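Local coordinates for protein trilobed Protease (Pyrococcus furiosus, PDB 2GOP) that probably cleaves peptides as a trilobed protease, represented here by its seven-bladed beta-propeller domain with an open Velcro topology, at residues W111-R116 against W178-I183. Sequence-based numbering, arbitrary orientation. Where two conformers were deposited one is given.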
loop_
_atom_site.group_PDB
_atom_site.type_symbol
_atom_site.label_atom_id
_atom_site.label_comp_id
_atom_site.label_asym_id
_atom_site.label_seq_id
_atom_site.Cartn_x
_atom_site.Cartn_y
_atom_site.Cartn_z
ATOM N N TRP A 111 10.248 22.234 1.302
ATOM C CA TRP A 111 11.117 23.336 1.626
ATOM C C TRP A 111 11.779 23.112 2.965
ATOM O O TRP A 111 11.150 22.626 3.904
ATOM C CB TRP A 111 10.326 24.640 1.733
ATOM C CG TRP A 111 9.910 25.227 0.438
ATOM C CD1 TRP A 111 8.674 25.184 -0.101
ATOM C CD2 TRP A 111 10.718 25.992 -0.464
ATOM N NE1 TRP A 111 8.656 25.860 -1.294
ATOM C CE2 TRP A 111 9.899 26.366 -1.539
ATOM C CE3 TRP A 111 12.054 26.395 -0.469
ATOM C CZ2 TRP A 111 10.369 27.125 -2.620
ATOM C CZ3 TRP A 111 12.521 27.142 -1.545
ATOM C CH2 TRP A 111 11.675 27.502 -2.604
ATOM N N ASN A 112 13.047 23.508 3.043
ATOM C CA ASN A 112 13.725 23.738 4.307
ATOM C C ASN A 112 13.111 24.955 5.018
ATOM O O ASN A 112 12.567 25.851 4.374
ATOM C CB ASN A 112 15.220 23.954 4.047
ATOM C CG ASN A 112 16.012 24.126 5.322
ATOM O OD1 ASN A 112 15.886 25.147 5.997
ATOM N ND2 ASN A 112 16.827 23.125 5.667
ATOM N N GLU A 113 13.184 24.973 6.349
ATOM C CA GLU A 113 12.706 26.092 7.185
ATOM C C GLU A 113 13.272 27.440 6.746
ATOM O O GLU A 113 12.707 28.499 7.032
ATOM C CB GLU A 113 13.130 25.877 8.643
ATOM C CG GLU A 113 12.380 24.782 9.393
ATOM C CD GLU A 113 13.036 24.421 10.727
ATOM O OE1 GLU A 113 13.992 25.119 11.144
ATOM O OE2 GLU A 113 12.601 23.430 11.352
ATOM N N ASP A 114 14.431 27.412 6.094
ATOM C CA ASP A 114 15.083 28.651 5.641
ATOM C C ASP A 114 14.521 29.263 4.345
ATOM O O ASP A 114 15.047 30.276 3.869
ATOM C CB ASP A 114 16.606 28.456 5.527
ATOM C CG ASP A 114 17.019 27.496 4.417
ATOM O OD1 ASP A 114 16.190 27.110 3.572
ATOM O OD2 ASP A 114 18.214 27.127 4.390
ATOM N N SER A 115 13.487 28.648 3.760
ATOM C CA SER A 115 12.865 29.139 2.512
ATOM C C SER A 115 13.881 29.315 1.383
ATOM O O SER A 115 13.672 30.118 0.479
ATOM C CB SER A 115 12.143 30.484 2.736
ATOM O OG SER A 115 11.217 30.407 3.785
ATOM N N ARG A 116 14.985 28.584 1.452
ATOM C CA ARG A 116 16.041 28.681 0.445
ATOM C C ARG A 116 16.379 27.298 -0.108
ATOM O O ARG A 116 16.455 27.124 -1.330
ATOM C CB ARG A 116 17.266 29.371 1.053
ATOM C CG ARG A 116 18.517 29.306 0.234
ATOM C CD ARG A 116 19.732 29.762 1.046
ATOM N NE ARG A 116 20.848 28.843 0.828
ATOM C CZ ARG A 116 21.428 28.085 1.765
ATOM N NH1 ARG A 116 21.070 28.152 3.048
ATOM N NH2 ARG A 116 22.425 27.273 1.412
ATOM N N TRP A 178 13.055 16.778 5.910
ATOM C CA TRP A 178 13.986 17.683 6.580
ATOM C C TRP A 178 13.855 17.497 8.090
ATOM O O TRP A 178 12.749 17.311 8.604
ATOM C CB TRP A 178 13.670 19.148 6.270
ATOM C CG TRP A 178 14.077 19.639 4.919
ATOM C CD1 TRP A 178 13.245 19.969 3.896
ATOM C CD2 TRP A 178 15.407 19.893 4.452
ATOM N NE1 TRP A 178 13.967 20.387 2.821
ATOM C CE2 TRP A 178 15.297 20.357 3.130
ATOM C CE3 TRP A 178 16.685 19.770 5.023
ATOM C CZ2 TRP A 178 16.413 20.696 2.357
ATOM C CZ3 TRP A 178 17.798 20.110 4.248
ATOM C CH2 TRP A 178 17.647 20.565 2.932
ATOM N N HIS A 179 14.991 17.541 8.784
ATOM C CA HIS A 179 15.025 17.711 10.231
ATOM C C HIS A 179 16.023 18.822 10.515
ATOM O O HIS A 179 17.228 18.574 10.653
ATOM C CB HIS A 179 15.420 16.426 10.952
ATOM C CG HIS A 179 15.381 16.548 12.447
ATOM N ND1 HIS A 179 14.252 16.959 13.133
ATOM C CD2 HIS A 179 16.331 16.322 13.385
ATOM C CE1 HIS A 179 14.516 16.985 14.428
ATOM N NE2 HIS A 179 15.769 16.597 14.609
ATOM N N ARG A 180 15.502 20.041 10.603
ATOM C CA ARG A 180 16.305 21.269 10.514
ATOM C C ARG A 180 17.168 21.236 9.242
ATOM O O ARG A 180 16.596 21.168 8.162
ATOM C CB ARG A 180 17.063 21.543 11.807
ATOM C CG ARG A 180 16.104 21.805 12.990
ATOM C CD ARG A 180 16.684 22.753 14.020
ATOM N NE ARG A 180 15.772 23.029 15.140
ATOM C CZ ARG A 180 14.745 23.886 15.110
ATOM N NH1 ARG A 180 14.450 24.566 14.008
ATOM N NH2 ARG A 180 13.997 24.065 16.194
ATOM N N ASP A 181 18.500 21.259 9.344
ATOM C CA ASP A 181 19.346 21.211 8.148
ATOM C C ASP A 181 19.793 19.803 7.766
ATOM O O ASP A 181 20.541 19.624 6.798
ATOM C CB ASP A 181 20.554 22.130 8.309
ATOM C CG ASP A 181 20.221 23.587 8.019
ATOM O OD1 ASP A 181 19.306 23.867 7.191
ATOM O OD2 ASP A 181 20.878 24.446 8.625
ATOM N N LYS A 182 19.324 18.803 8.510
ATOM C CA LYS A 182 19.623 17.419 8.200
ATOM C C LYS A 182 18.449 16.778 7.478
ATOM O O LYS A 182 17.344 17.307 7.453
ATOM C CB LYS A 182 19.945 16.644 9.474
ATOM C CG LYS A 182 21.126 17.175 10.240
ATOM C CD LYS A 182 21.590 16.196 11.306
ATOM C CE LYS A 182 22.630 16.823 12.239
ATOM N NZ LYS A 182 23.199 15.857 13.220
ATOM N N ILE A 183 18.700 15.626 6.874
ATOM C CA ILE A 183 17.651 14.872 6.225
ATOM C C ILE A 183 17.524 13.528 6.933
ATOM O O ILE A 183 18.519 12.816 7.152
ATOM C CB ILE A 183 17.925 14.677 4.713
ATOM C CG1 ILE A 183 17.983 16.044 4.006
ATOM C CG2 ILE A 183 16.830 13.845 4.078
ATOM C CD1 ILE A 183 18.816 16.021 2.752
HETATM O O HOH W 1 17.345 26.075 8.233
HETATM O O HOH W 2 14.085 22.505 7.629
HETATM O O HOH W 3 12.693 20.931 10.238
#
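Asn112 lies over one face of the Trp178 indole. Its CB sits 4.0 Å from the centroid of the six-membered ring, a CH-pi contact. Asn112 ND2 stands over the same face, near the outer edge of the ring, 3.4 Å from Trp178 CE3. CG of Asn112 is anti to the backbone N (chi1 -177°), which lays the amide across the ring and brings it up to the turn at Asp181. There Asn112 ND2 donates to Asp181 OD1 at 3.0 Å. This bond is bent, with an N-H...O angle of 140°, and the amide and carboxylate planes are 28° apart. The other amide atom, Asn112 OD1, accepts from Asp114 N at 2.7 Å in an Asx turn, which fixes the amide's rotation. A water joins Asn112 OD1 to Asp181 OD1. An alanine in place of Trp178 would probably open a gap beneath Asn112 and take away the ring face that backs its amide. On the exposed side, in one of two Glu113 conformers, Glu113 OE1 forms a salt bridge with Arg180 NH1 at 3.0 Å. OE1 meets the guanidinium edge, but the carboxylate is steeply turned. Two more waters link Glu113 to the Arg180 backbone. The contact joins the first hairpin turns of two neighbouring propeller blades. Asp114 OD2 and Asp181 OD1 lie 4.4 Å apart, and Lys117 bridges both, so its charge probably offsets their repulsion.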